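Local structure of histidinol dehydrogenase (Elizabethkingia anophelis NUHP1, 6AN0) at residues L326-E330 / P374-R380; Q271-T277 / Q308-L314; S241-V245 / L260-H266; N96-H101 / Y365-N370; S142-L147 / T369-L373. The protein probably catalyses the zinc-dependent last step of histidine biosynthesis, two successive NAD-dependent oxidations that turn L-histidinol into L-histidinaldehyde and then into L-histidine. All blocks are in the same frame, centred on the assembly; numbering follows the deposited sequence. Where two conformers were deposited one is given.

Contact 1 (L326-E330 / P374-R380); sequences LYAPE and PTNGYAR. With EDO (1,2-ethanediol), chain G.
Leu-326 and Tyr-327 are the last two residues of helix 317-327. Leu-326 turns its side chain away from 374-380, but its carbonyl is used. Arg-380 NH2 donates a straight hydrogen bond to Leu-326 O at 3.0 Å. Arg-380 reaches it with an extended chain (chi1 m, chi2 and chi3 t). A water accepts a hydrogen bond from Arg-380 NE (3.0 Å), and Arg-380 NH1 donates to O2 of a 1,2-ethanediol (3.0 Å). Tyr-327 also points away, and its hydroxyl is bonded to Gln-271. Ala-328 leaves the helix with positive phi (61/70). Its CA lies 5.2 Å from Gly-377 CA. Its CB packs on Arg-380 CG at 3.6 Å and on Ala-379 CB at 4.2 Å. A second water donates to Ala-328 O (2.8 Å) and Pro-374 O (2.9 Å) and accepts from Ala-379 N (3.1 Å). Pro-329 follows in extended form. Glu-330 CA makes a CA-H...O contact with Pro-374 O at 3.4 Å and lies 4.7 Å from Thr-375 CA. In the other segment, Thr-375 to Tyr-378 form a type I' beta turn, with Tyr-378 N bonded to Thr-375 O at 2.9 Å. Gly-377 sits at 90/-2, where a side chain would be jammed. The 3-10 segment 378-380 starts at the last residue of the turn. The contact thus sets a helix C-terminus against a tight turn and holds Glu-330, a predicted proton acceptor of the active site.

Contact 2 (Q271-T277 / Q308-L314); sequences QVILLTT and QSRGIVL
This is a pairing of two neighbouring parallel strands, 271-276 and 310-313, in the six-stranded parallel sheet. The strand axes approach to 4.7 Å and cross at -15°. The register pairs Ile-273 with Arg-310, Leu-274 with Gly-311, Leu-275 with Ile-312 and Thr-276 with Val-313, at CA-CA distances of 4.6 to 5.1 Å. Hydrogen bonds alternate in direction along the pair. Arg-310 N donates to Val-272 O (3.3 Å), Leu-274 N to Arg-310 O (3.0 Å), Ile-312 N to Leu-274 O (2.7 Å), Thr-276 N to Ile-312 O (2.9 Å) and Leu-314 N to Thr-276 O (2.9 Å). Ahead of the first bridge, Ile-273 with Arg-310, side chains supply the bonds. Ser-309 OG accepts from Val-272 N at 3.1 Å and is also bonded to Ala-305 O. Gln-271, extended with chi1 and chi2 t, donates from NE2 to Gln-308 O at 3.0 Å, while its OE1 is bonded to Tyr-327 OH. Ile-273, Leu-275, Arg-310 and Ile-312 share one face. There Leu-275 CD2 (chi1 m, chi2 t) meets Ile-312 CB at 3.7 Å, and Phe-323 of helix 317-327 packs on both residues. Leu-274, Thr-276 and Val-313 share the other face, against Leu-282 of helix 279-293. Thr-276 OG1 approaches Val-313 CG2 at 3.5 Å there, and bonds to Asp-278 O. Parallel strands joined through helices, with helices on both faces, are the hallmark of an alpha/beta sheet of Rossmann-like type.

Contact 3 (S241-V245 / L260-H266); sequences SEVLV and LLSQAEH. With ZN (zinc ion), chain B.
Gln-263 is the central side chain of this contact. It takes chi1 t and chi2 p, which folds its amide back toward segment 241-245. Ser-241, with chi1 p, donates from OG to Gln-263 OE1 at 2.6 Å. Gln-263 NE2 lies 3.3 Å from Glu-242 O, but the angle is too poor for a hydrogen bond. Val-243, also chi1 p, puts CG1 3.5 Å from Gln-263 CB and 4.3 Å from Leu-260 CD2. Leu-260 (chi1 m, chi2 t) also brings CD2 to 3.9 Å from Val-245 CG2, where Val-245 is chi1 t. Val-243 and Val-245 thus face the helix, while Glu-242 and Leu-244 point away. His-266 has chi1 at -98°, between wells, and places its CB 3.7 Å from Ser-241 OG. Its NE2 binds zinc at 2.1 Å. Water 3 (2.0 Å from the zinc) and water 4 (2.2 Å) are also ligands, with Asp-364 of the same chain and His-423 of the second subunit, so the metal site lies at the dimer interface. Ser-241, Gln-263 and His-266 are predicted to bind substrate. The axes of strand 242-245 and helix 260-264 approach to 8.1 Å at 166°, nearly antiparallel. Glu-242 and Gln-263 have the nearest CA atoms, 6.4 Å apart. The helix covers one face of the parallel sheet as the crossover of the beta-alpha-beta unit from strand 242-247 to neighbouring strand 271-276.

Contact 4 (N96-H101 / Y365-N370); sequences NIEKFH and YASGTN. With EDO (1,2-ethanediol), chain C.
Gly-368 is the residue most covered in this contact. Gly-368 CA lies 3.8 Å from Ile-97 CA and 3.5 Å from Asn-96 O. Its backbone angles are 124/-21. A CB there would clash with Asn-96 O and with the preceding carbonyl, so glycine lets the loop lie flat on helix 84-102. Asn-96 (chi1 m) points at the loop, and its ND2 donates to Ala-366 O at 2.9 Å. Ile-97 (chi1 m, chi2 t) reaches Tyr-365 O with CD1 at 4.0 Å and Gly-368 O with CA at 3.7 Å. This is a helix-to-loop contact. One side is a regular helix; the other is the irregular chain that follows helix 360-365, just after the zinc ligand Asp-364. The second subunit packs here too: its Gln-397 bonds to Ser-367 OG, and its Glu-418, a predicted substrate-binding residue, bonds to Tyr-365 OH. The Gly-368 carbonyl points between two side chains: its O is 3.3 Å from Phe-100 CD2 and 3.3 Å from His-101 CE1. Phe-100 (chi1 t) also touches Thr-369, with Phe-100 CE2 4.1 Å from Thr-369 CG2. His-101 (chi1 m) is held by its own helix, since ND1 donates to Ile-97 O at 2.9 Å. His-101 NE2 lies 3.2 Å from Asn-370 ND2, which donates to Met-146 O.

Contact 5 (S142-L147 / T369-L373); sequences STVLML and TNHTL
Segment 142-147 is the first part of helix 142-154, with Met-146 N bonded to Ser-142 O and Leu-147 N to Thr-143 O, both at 3.1 Å. Segment 369-373 is irregular, mostly extended, with His-371 at -91/0. Met-146 and Asn-370 have the nearest CA atoms, 5.7 Å apart. Asn-370 (chi1 t) starts an Asx turn: its OD1 accepts from Thr-372 N at 2.9 Å. Its ND2 donates to Met-146 O at 2.8 Å. One face of the His-371 ring (chi1 p) packs on Met-146, whose chi1 and chi2 are both m. Met-146 CG sits 3.5 Å from the centroid of the His-371 ring, almost on the normal, a CH-pi contact. His-371 N makes a weak hydrogen bond to Met-146 SD at 3.5 Å. At the ring edge, His-371 NE2 and Thr-143 OG1 are hydrogen-bonded at 2.9 Å. Ser-142 OG is 3.2 Å from His-371 CE1 and bonds to Glu-418 of the second subunit. Thr-372 OG1 is 3.6 Å from Leu-147 CD2. The start of a helix thus meets a loop beside the zinc site, where His-371 ND1 bonds to the backbone O of the zinc ligand Asp-364. The helix also meets helix 84-102 through Leu-145 and Met-146, and helix 173-181 through Val-144 and Leu-145.

In the fold
Contacts 2 and 3 share the parallel sheet, with centres 12 Å apart, since strands 242-247 and 271-276 are neighbours in it. Contact 1 follows both along the chain and touches both: Tyr-327 CZ packs on Ile-273 CG1 at 3.8 Å, and Glu-330 N meets Glu-242 OE1 at 2.8 Å. Contacts 4 and 5 start much earlier in the sequence, yet close on the end of helix 360-365 and the loop after it. Their centres are 8 Å apart and they share Thr-369 and Asn-370. Residues 365-380 thus run through contacts 4, 5 and 1 in turn. They link helices 84-102 and 142-154 to the sheet domain near the zinc site. All but contact 2 touch the second subunit.

Contact 1 (L326-E330 / P374-R380)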
# COMPACT_ATOMS: atom_id res chain seq x y z
N LEU A 326 12.92 -9.91 14.79
CA LEU A 326 11.76 -10.76 15.03
C LEU A 326 10.59 -9.97 15.61
O LEU A 326 9.42 -10.27 15.30
CB LEU A 326 12.14 -11.91 15.98
CG LEU A 326 13.15 -12.93 15.46
CD1 LEU A 326 13.43 -14.01 16.51
CD2 LEU A 326 12.67 -13.56 14.17
N TYR A 327 10.87 -8.97 16.45
CA TYR A 327 9.81 -8.18 17.08
C TYR A 327 9.18 -7.19 16.10
O TYR A 327 7.96 -6.95 16.13
CB TYR A 327 10.38 -7.45 18.30
CG TYR A 327 9.40 -6.57 19.06
CD1 TYR A 327 8.54 -7.12 20.01
CD2 TYR A 327 9.35 -5.20 18.84
CE1 TYR A 327 7.65 -6.32 20.71
CE2 TYR A 327 8.47 -4.39 19.53
CZ TYR A 327 7.63 -4.96 20.47
OH TYR A 327 6.76 -4.15 21.16
N ALA A 328 10.01 -6.58 15.22
CA ALA A 328 9.62 -5.61 14.20
C ALA A 328 8.99 -4.38 14.84
O ALA A 328 7.78 -4.14 14.69
CB ALA A 328 8.66 -6.25 13.18
N PRO A 329 9.78 -3.57 15.54
CA PRO A 329 9.22 -2.47 16.34
C PRO A 329 8.77 -1.28 15.50
O PRO A 329 9.34 -0.96 14.45
CB PRO A 329 10.38 -2.08 17.26
CG PRO A 329 11.63 -2.39 16.41
CD PRO A 329 11.25 -3.66 15.66
N GLU A 330 7.73 -0.60 15.99
CA GLU A 330 7.34 0.68 15.38
C GLU A 330 8.50 1.68 15.42
O GLU A 330 8.83 2.31 14.40
CB GLU A 330 6.12 1.25 16.10
CG GLU A 330 5.66 2.57 15.51
CD GLU A 330 4.73 3.34 16.43
OE1 GLU A 330 4.69 3.04 17.63
OE2 GLU A 330 4.05 4.27 15.94
N PRO A 374 3.94 1.97 11.23
CA PRO A 374 3.29 0.67 11.45
C PRO A 374 3.69 0.07 12.79
O PRO A 374 4.87 -0.02 13.13
CB PRO A 374 3.81 -0.19 10.30
CG PRO A 374 5.15 0.40 9.99
CD PRO A 374 4.99 1.90 10.18
N THR A 375 2.70 -0.35 13.54
CA THR A 375 2.87 -0.85 14.89
C THR A 375 2.39 -2.31 14.96
O THR A 375 1.88 -2.87 13.98
CB THR A 375 2.09 0.05 15.85
OG1 THR A 375 2.63 -0.08 17.17
CG2 THR A 375 0.64 -0.35 15.81
N ASN A 376 2.58 -2.94 16.12
CA ASN A 376 2.06 -4.28 16.40
C ASN A 376 2.62 -5.32 15.43
O ASN A 376 1.98 -6.33 15.15
CB ASN A 376 0.53 -4.29 16.36
CG ASN A 376 -0.08 -5.48 17.09
OD1 ASN A 376 0.54 -6.07 17.97
ND2 ASN A 376 -1.30 -5.84 16.71
N GLY A 377 3.83 -5.08 14.93
CA GLY A 377 4.47 -5.98 14.00
C GLY A 377 4.19 -5.70 12.55
O GLY A 377 4.74 -6.39 11.68
N TYR A 378 3.36 -4.69 12.24
CA TYR A 378 3.14 -4.35 10.84
C TYR A 378 4.36 -3.74 10.18
O TYR A 378 4.34 -3.52 8.96
CB TYR A 378 1.94 -3.41 10.72
CG TYR A 378 0.64 -4.18 10.86
CD1 TYR A 378 0.25 -5.09 9.88
CD2 TYR A 378 -0.18 -4.01 11.96
CE1 TYR A 378 -0.92 -5.81 10.00
CE2 TYR A 378 -1.37 -4.74 12.09
CZ TYR A 378 -1.73 -5.63 11.10
OH TYR A 378 -2.89 -6.35 11.20
N ALA A 379 5.44 -3.48 10.92
CA ALA A 379 6.67 -3.10 10.24
C ALA A 379 7.23 -4.26 9.41
O ALA A 379 8.12 -4.03 8.58
CB ALA A 379 7.72 -2.61 11.25
N ARG A 380 6.71 -5.48 9.58
CA ARG A 380 7.11 -6.59 8.71
C ARG A 380 6.62 -6.41 7.28
O ARG A 380 7.19 -7.03 6.37
CB ARG A 380 6.55 -7.92 9.24
CG ARG A 380 7.07 -8.26 10.62
CD ARG A 380 6.49 -9.57 11.16
NE ARG A 380 6.89 -9.75 12.56
CZ ARG A 380 6.04 -9.75 13.59
NH1 ARG A 380 4.74 -9.61 13.38
NH2 ARG A 380 6.50 -9.90 14.84
C1 EDO G . 0.97 -8.58 11.38
O1 EDO G . 1.23 -8.10 12.70
C2 EDO G . 2.24 -8.48 10.53
O2 EDO G . 3.10 -9.57 10.87
O HOH W 1 9.78 -10.08 12.00
O HOH W 2 5.50 -2.78 13.89

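Contact 2 (Q271-T277 / Q308-L314)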
# COMPACT_ATOMS: atom_id res chain seq x y z
N GLN A 271 3.63 -0.43 24.54
CA GLN A 271 4.59 -1.41 25.02
C GLN A 271 6.00 -0.90 24.75
O GLN A 271 6.27 -0.34 23.69
CB GLN A 271 4.41 -2.78 24.33
CG GLN A 271 5.36 -3.85 24.88
CD GLN A 271 5.15 -5.21 24.24
OE1 GLN A 271 5.22 -5.34 23.03
NE2 GLN A 271 4.89 -6.23 25.07
N VAL A 272 6.90 -1.11 25.71
CA VAL A 272 8.30 -0.79 25.49
C VAL A 272 9.14 -2.04 25.75
O VAL A 272 8.83 -2.87 26.61
CB VAL A 272 8.79 0.41 26.33
CG1 VAL A 272 7.80 1.58 26.25
CG2 VAL A 272 9.03 0.01 27.79
N ILE A 273 10.23 -2.16 24.98
CA ILE A 273 11.16 -3.27 25.09
C ILE A 273 12.55 -2.68 25.22
O ILE A 273 12.95 -1.86 24.38
CB ILE A 273 11.10 -4.20 23.86
CG1 ILE A 273 9.67 -4.69 23.62
CG2 ILE A 273 12.06 -5.37 24.04
CD1 ILE A 273 9.20 -5.68 24.64
N LEU A 274 13.28 -3.07 26.26
CA LEU A 274 14.68 -2.67 26.44
C LEU A 274 15.56 -3.91 26.33
O LEU A 274 15.42 -4.85 27.11
CB LEU A 274 14.88 -1.98 27.80
CG LEU A 274 16.32 -1.68 28.24
CD1 LEU A 274 17.02 -0.76 27.25
CD2 LEU A 274 16.35 -1.07 29.64
N LEU A 275 16.47 -3.90 25.35
CA LEU A 275 17.48 -4.94 25.18
C LEU A 275 18.82 -4.34 25.57
O LEU A 275 19.18 -3.27 25.07
CB LEU A 275 17.53 -5.43 23.72
CG LEU A 275 16.23 -5.89 23.06
CD1 LEU A 275 16.54 -6.38 21.64
CD2 LEU A 275 15.57 -6.99 23.87
N THR A 276 19.55 -5.00 26.47
CA THR A 276 20.87 -4.52 26.86
C THR A 276 21.89 -5.64 26.70
O THR A 276 21.54 -6.82 26.76
CB THR A 276 20.91 -4.00 28.32
OG1 THR A 276 20.79 -5.09 29.23
CG2 THR A 276 19.79 -3.01 28.59
N THR A 277 23.16 -5.26 26.51
CA THR A 277 24.22 -6.25 26.44
C THR A 277 24.83 -6.58 27.80
O THR A 277 25.68 -7.48 27.86
CB THR A 277 25.34 -5.83 25.48
OG1 THR A 277 25.85 -4.54 25.85
CG2 THR A 277 24.84 -5.80 24.05
N GLN A 308 3.19 -4.48 30.93
CA GLN A 308 3.31 -5.35 29.77
C GLN A 308 4.66 -5.23 29.07
O GLN A 308 4.87 -5.84 28.02
CB GLN A 308 2.19 -5.06 28.76
CG GLN A 308 0.82 -4.78 29.36
CD GLN A 308 0.04 -6.04 29.73
OE1 GLN A 308 0.26 -7.13 29.17
NE2 GLN A 308 -0.89 -5.89 30.67
N SER A 309 5.59 -4.46 29.64
CA SER A 309 6.88 -4.20 29.03
C SER A 309 7.94 -5.16 29.56
O SER A 309 7.74 -5.86 30.55
CB SER A 309 7.28 -2.74 29.28
OG SER A 309 6.34 -1.88 28.65
N ARG A 310 9.09 -5.21 28.87
CA ARG A 310 10.10 -6.22 29.15
C ARG A 310 11.50 -5.62 29.02
O ARG A 310 11.77 -4.92 28.04
CB ARG A 310 9.99 -7.42 28.18
CG ARG A 310 8.58 -7.99 28.05
CD ARG A 310 8.54 -9.28 27.27
NE ARG A 310 7.22 -9.88 27.36
CZ ARG A 310 6.30 -9.82 26.40
NH1 ARG A 310 6.57 -9.20 25.26
NH2 ARG A 310 5.11 -10.39 26.57
N GLY A 311 12.36 -5.90 29.99
CA GLY A 311 13.79 -5.66 29.86
C GLY A 311 14.53 -6.99 29.73
O GLY A 311 14.34 -7.90 30.54
N ILE A 312 15.38 -7.08 28.70
CA ILE A 312 16.00 -8.35 28.33
C ILE A 312 17.50 -8.14 28.17
O ILE A 312 17.93 -7.24 27.43
CB ILE A 312 15.39 -8.91 27.03
CG1 ILE A 312 13.86 -8.98 27.17
CG2 ILE A 312 15.99 -10.28 26.71
CD1 ILE A 312 13.14 -9.30 25.88
N VAL A 313 18.30 -8.97 28.84
CA VAL A 313 19.75 -8.98 28.66
C VAL A 313 20.11 -10.06 27.65
O VAL A 313 19.73 -11.22 27.80
CB VAL A 313 20.48 -9.20 29.99
CG1 VAL A 313 21.98 -9.26 29.73
CG2 VAL A 313 20.16 -8.08 30.95
N LEU A 314 20.84 -9.66 26.61
CA LEU A 314 21.34 -10.56 25.58
C LEU A 314 22.83 -10.27 25.38
O LEU A 314 23.25 -9.11 25.45
CB LEU A 314 20.56 -10.37 24.27
CG LEU A 314 19.06 -10.72 24.33
CD1 LEU A 314 18.29 -10.23 23.09
CD2 LEU A 314 18.87 -12.23 24.54

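Contact 3 (S241-V245 / L260-H266)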
# COMPACT_ATOMS: atom_id res chain seq x y z
N SER A 241 1.10 2.17 20.17
CA SER A 241 2.47 2.53 19.84
C SER A 241 3.46 1.78 20.73
O SER A 241 3.10 1.22 21.77
CB SER A 241 2.68 4.03 19.96
OG SER A 241 2.24 4.50 21.21
N GLU A 242 4.72 1.78 20.30
CA GLU A 242 5.72 0.92 20.93
C GLU A 242 7.12 1.43 20.60
O GLU A 242 7.33 2.11 19.59
CB GLU A 242 5.54 -0.53 20.47
CG GLU A 242 5.69 -0.61 18.96
CD GLU A 242 5.24 -1.90 18.33
OE1 GLU A 242 5.89 -2.29 17.33
OE2 GLU A 242 4.23 -2.51 18.79
N VAL A 243 8.08 1.11 21.46
CA VAL A 243 9.48 1.36 21.17
C VAL A 243 10.30 0.16 21.63
O VAL A 243 9.98 -0.50 22.62
CB VAL A 243 10.01 2.67 21.84
CG1 VAL A 243 10.04 2.54 23.37
CG2 VAL A 243 11.41 3.02 21.32
N LEU A 244 11.37 -0.12 20.89
CA LEU A 244 12.40 -1.05 21.33
C LEU A 244 13.72 -0.31 21.32
O LEU A 244 14.04 0.37 20.34
CB LEU A 244 12.45 -2.29 20.42
CG LEU A 244 13.37 -3.45 20.81
CD1 LEU A 244 12.79 -4.76 20.29
CD2 LEU A 244 14.80 -3.25 20.26
N VAL A 245 14.45 -0.39 22.43
CA VAL A 245 15.75 0.25 22.60
C VAL A 245 16.80 -0.84 22.73
O VAL A 245 16.61 -1.81 23.47
CB VAL A 245 15.77 1.17 23.83
CG1 VAL A 245 17.15 1.86 23.98
CG2 VAL A 245 14.63 2.18 23.77
N LEU A 260 12.12 5.40 27.13
CA LEU A 260 11.10 4.42 27.47
C LEU A 260 9.85 5.09 28.03
O LEU A 260 8.73 4.76 27.65
CB LEU A 260 11.64 3.41 28.48
CG LEU A 260 12.80 2.53 28.04
CD1 LEU A 260 13.26 1.69 29.23
CD2 LEU A 260 12.38 1.64 26.86
N LEU A 261 10.04 6.02 28.96
CA LEU A 261 8.88 6.65 29.58
C LEU A 261 8.14 7.56 28.60
O LEU A 261 6.93 7.73 28.72
CB LEU A 261 9.30 7.42 30.83
CG LEU A 261 9.68 6.50 31.99
CD1 LEU A 261 10.31 7.27 33.13
CD2 LEU A 261 8.44 5.76 32.49
N SER A 262 8.85 8.13 27.63
CA SER A 262 8.17 8.94 26.62
C SER A 262 7.19 8.10 25.81
O SER A 262 6.08 8.54 25.53
CB SER A 262 9.19 9.65 25.71
OG SER A 262 9.86 8.75 24.85
N GLN A 263 7.58 6.87 25.46
CA GLN A 263 6.66 5.99 24.75
C GLN A 263 5.55 5.48 25.68
O GLN A 263 4.39 5.40 25.27
CB GLN A 263 7.43 4.81 24.15
CG GLN A 263 6.53 3.83 23.39
CD GLN A 263 5.83 4.51 22.24
OE1 GLN A 263 4.61 4.69 22.26
NE2 GLN A 263 6.59 4.90 21.23
N ALA A 264 5.89 5.15 26.94
CA ALA A 264 4.91 4.55 27.85
C ALA A 264 3.77 5.51 28.17
O ALA A 264 2.63 5.06 28.36
CB ALA A 264 5.57 4.11 29.15
N GLU A 265 4.04 6.81 28.25
CA GLU A 265 3.00 7.76 28.62
C GLU A 265 1.96 7.96 27.53
O GLU A 265 0.96 8.65 27.78
CB GLU A 265 3.62 9.11 29.00
CG GLU A 265 3.90 9.99 27.79
CD GLU A 265 4.41 11.37 28.17
OE1 GLU A 265 4.29 11.77 29.34
OE2 GLU A 265 4.95 12.07 27.27
N HIS A 266 2.15 7.38 26.34
CA HIS A 266 1.17 7.56 25.27
C HIS A 266 -0.17 6.93 25.61
O HIS A 266 -1.23 7.49 25.30
CB HIS A 266 1.69 6.96 23.96
CG HIS A 266 2.30 7.97 23.05
ND1 HIS A 266 1.59 9.04 22.53
CD2 HIS A 266 3.56 8.08 22.55
CE1 HIS A 266 2.38 9.76 21.76
NE2 HIS A 266 3.58 9.19 21.75
ZN ZN B . 5.31 9.96 20.87
O HOH W 3 6.36 8.36 21.59
O HOH W 4 5.17 8.61 19.11

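Contact 4 (N96-H101 / Y365-N370)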
# COMPACT_ATOMS: atom_id res chain seq x y z
N ASN A 96 11.04 21.34 8.60
CA ASN A 96 11.84 20.12 8.55
C ASN A 96 11.09 18.97 7.91
O ASN A 96 11.65 18.22 7.10
CB ASN A 96 12.30 19.73 9.95
CG ASN A 96 13.35 20.66 10.49
OD1 ASN A 96 14.01 21.35 9.73
ND2 ASN A 96 13.52 20.69 11.81
N ILE A 97 9.81 18.81 8.27
CA ILE A 97 8.97 17.79 7.65
C ILE A 97 8.85 18.05 6.15
O ILE A 97 8.95 17.12 5.33
CB ILE A 97 7.59 17.76 8.34
CG1 ILE A 97 7.74 17.26 9.79
CG2 ILE A 97 6.60 16.90 7.55
CD1 ILE A 97 6.55 17.62 10.71
N GLU A 98 8.63 19.30 5.76
CA GLU A 98 8.49 19.61 4.34
C GLU A 98 9.78 19.30 3.60
O GLU A 98 9.76 18.72 2.51
CB GLU A 98 8.10 21.08 4.14
CG GLU A 98 7.79 21.42 2.68
CD GLU A 98 7.32 22.85 2.48
OE1 GLU A 98 7.46 23.66 3.42
OE2 GLU A 98 6.80 23.17 1.39
N LYS A 99 10.92 19.68 4.18
CA LYS A 99 12.20 19.46 3.51
C LYS A 99 12.46 17.98 3.28
O LYS A 99 12.86 17.56 2.18
CB LYS A 99 13.32 20.11 4.32
CG LYS A 99 14.65 20.13 3.62
CD LYS A 99 15.65 21.04 4.35
CE LYS A 99 17.03 20.94 3.70
NZ LYS A 99 18.06 21.70 4.47
N PHE A 100 12.22 17.15 4.30
CA PHE A 100 12.52 15.73 4.16
C PHE A 100 11.55 15.04 3.20
O PHE A 100 11.97 14.19 2.40
CB PHE A 100 12.47 15.02 5.53
CG PHE A 100 12.79 13.55 5.46
CD1 PHE A 100 14.05 13.12 5.05
CD2 PHE A 100 11.85 12.59 5.80
CE1 PHE A 100 14.38 11.77 4.98
CE2 PHE A 100 12.16 11.22 5.75
CZ PHE A 100 13.43 10.81 5.34
N HIS A 101 10.26 15.38 3.25
CA HIS A 101 9.33 14.71 2.34
C HIS A 101 9.47 15.20 0.91
O HIS A 101 9.23 14.44 -0.03
CB HIS A 101 7.89 14.87 2.83
CG HIS A 101 7.60 14.04 4.03
ND1 HIS A 101 7.99 14.42 5.30
CD2 HIS A 101 7.06 12.81 4.15
CE1 HIS A 101 7.65 13.47 6.16
NE2 HIS A 101 7.09 12.48 5.49
N TYR A 365 8.10 14.91 16.58
CA TYR A 365 7.73 16.30 16.42
C TYR A 365 8.43 17.02 15.29
O TYR A 365 7.77 17.71 14.50
CB TYR A 365 7.98 17.08 17.73
CG TYR A 365 6.98 16.76 18.81
CD1 TYR A 365 5.67 17.22 18.73
CD2 TYR A 365 7.35 16.01 19.92
CE1 TYR A 365 4.75 16.93 19.73
CE2 TYR A 365 6.44 15.72 20.92
CZ TYR A 365 5.15 16.17 20.81
OH TYR A 365 4.25 15.88 21.81
N ALA A 366 9.76 16.92 15.18
CA ALA A 366 10.48 17.98 14.47
C ALA A 366 11.64 17.57 13.57
O ALA A 366 12.09 18.42 12.80
CB ALA A 366 11.01 19.00 15.48
N SER A 367 12.16 16.34 13.64
CA SER A 367 13.35 16.01 12.84
C SER A 367 13.06 16.05 11.35
O SER A 367 13.94 16.41 10.55
CB SER A 367 13.90 14.65 13.24
OG SER A 367 13.07 13.60 12.77
N GLY A 368 11.84 15.71 10.95
CA GLY A 368 11.43 15.70 9.56
C GLY A 368 10.89 14.37 9.09
O GLY A 368 10.18 14.33 8.07
N THR A 369 11.21 13.27 9.78
CA THR A 369 10.65 11.98 9.44
C THR A 369 9.18 11.95 9.82
O THR A 369 8.68 12.82 10.54
CB THR A 369 11.40 10.86 10.16
OG1 THR A 369 11.31 11.07 11.58
CG2 THR A 369 12.88 10.85 9.76
N ASN A 370 8.47 10.93 9.34
CA ASN A 370 7.04 10.83 9.60
C ASN A 370 6.77 9.96 10.82
O ASN A 370 7.30 8.85 10.92
CB ASN A 370 6.31 10.24 8.39
CG ASN A 370 4.89 10.70 8.32
OD1 ASN A 370 4.06 10.31 9.14
ND2 ASN A 370 4.60 11.58 7.36
C1 EDO C . 3.39 22.66 2.86
O1 EDO C . 3.56 22.21 1.51
C2 EDO C . 1.92 22.96 3.13
O2 EDO C . 1.51 24.17 2.49

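Contact 5 (S142-L147 / T369-L373)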
# COMPACT_ATOMS: atom_id res chain seq x y z
N SER A 142 0.50 17.56 16.00
CA SER A 142 1.67 17.18 15.20
C SER A 142 1.28 16.23 14.07
O SER A 142 1.89 16.24 12.99
CB SER A 142 2.74 16.56 16.09
OG SER A 142 2.23 15.44 16.81
N THR A 143 0.25 15.41 14.28
CA THR A 143 -0.20 14.51 13.21
C THR A 143 -0.74 15.29 12.02
O THR A 143 -0.66 14.81 10.88
CB THR A 143 -1.24 13.55 13.77
OG1 THR A 143 -0.65 12.82 14.85
CG2 THR A 143 -1.71 12.55 12.71
N VAL A 144 -1.30 16.48 12.25
CA VAL A 144 -1.75 17.31 11.13
C VAL A 144 -0.58 17.63 10.20
O VAL A 144 -0.69 17.52 8.98
CB VAL A 144 -2.42 18.60 11.65
CG1 VAL A 144 -2.79 19.50 10.48
CG2 VAL A 144 -3.65 18.25 12.49
N LEU A 145 0.57 18.01 10.78
CA LEU A 145 1.76 18.26 9.95
C LEU A 145 2.20 17.00 9.21
O LEU A 145 2.54 17.06 8.02
CB LEU A 145 2.92 18.77 10.81
CG LEU A 145 2.74 20.12 11.50
CD1 LEU A 145 3.97 20.43 12.35
CD2 LEU A 145 2.49 21.22 10.46
N MET A 146 2.20 15.86 9.90
CA MET A 146 2.75 14.63 9.33
C MET A 146 1.95 14.13 8.13
O MET A 146 2.51 13.46 7.25
CB MET A 146 2.78 13.53 10.40
CG MET A 146 3.70 13.80 11.59
SD MET A 146 5.44 13.86 11.08
CE MET A 146 6.23 14.55 12.55
N LEU A 147 0.65 14.37 8.11
CA LEU A 147 -0.21 13.89 7.04
C LEU A 147 -0.54 14.98 6.04
O LEU A 147 -0.60 14.71 4.83
CB LEU A 147 -1.50 13.30 7.60
CG LEU A 147 -1.27 12.17 8.61
CD1 LEU A 147 -2.60 11.70 9.18
CD2 LEU A 147 -0.51 10.99 7.99
N THR A 369 11.21 13.27 9.78
CA THR A 369 10.65 11.98 9.44
C THR A 369 9.18 11.95 9.82
O THR A 369 8.68 12.82 10.54
CB THR A 369 11.40 10.86 10.16
OG1 THR A 369 11.31 11.07 11.58
CG2 THR A 369 12.88 10.85 9.76
N ASN A 370 8.47 10.93 9.34
CA ASN A 370 7.04 10.83 9.60
C ASN A 370 6.77 9.96 10.82
O ASN A 370 7.30 8.85 10.92
CB ASN A 370 6.31 10.24 8.39
CG ASN A 370 4.89 10.70 8.32
OD1 ASN A 370 4.06 10.31 9.14
ND2 ASN A 370 4.60 11.58 7.36
N HIS A 371 5.92 10.44 11.73
CA HIS A 371 5.64 9.66 12.93
C HIS A 371 4.44 8.72 12.78
O HIS A 371 4.09 8.01 13.73
CB HIS A 371 5.49 10.58 14.17
CG HIS A 371 4.17 11.30 14.30
ND1 HIS A 371 4.06 12.47 15.03
CD2 HIS A 371 2.92 11.01 13.87
CE1 HIS A 371 2.80 12.87 15.03
NE2 HIS A 371 2.09 12.00 14.33
N THR A 372 3.79 8.71 11.60
CA THR A 372 2.65 7.83 11.35
C THR A 372 3.21 6.51 10.82
O THR A 372 3.51 6.38 9.63
CB THR A 372 1.66 8.47 10.39
OG1 THR A 372 1.29 9.76 10.89
CG2 THR A 372 0.38 7.64 10.32
N LEU A 373 3.36 5.54 11.72
CA LEU A 373 4.23 4.38 11.53
C LEU A 373 3.52 3.08 11.85
O LEU A 373 2.62 3.05 12.69
CB LEU A 373 5.47 4.50 12.42
CG LEU A 373 6.41 5.66 12.11
CD1 LEU A 373 7.32 5.92 13.32
CD2 LEU A 373 7.25 5.29 10.90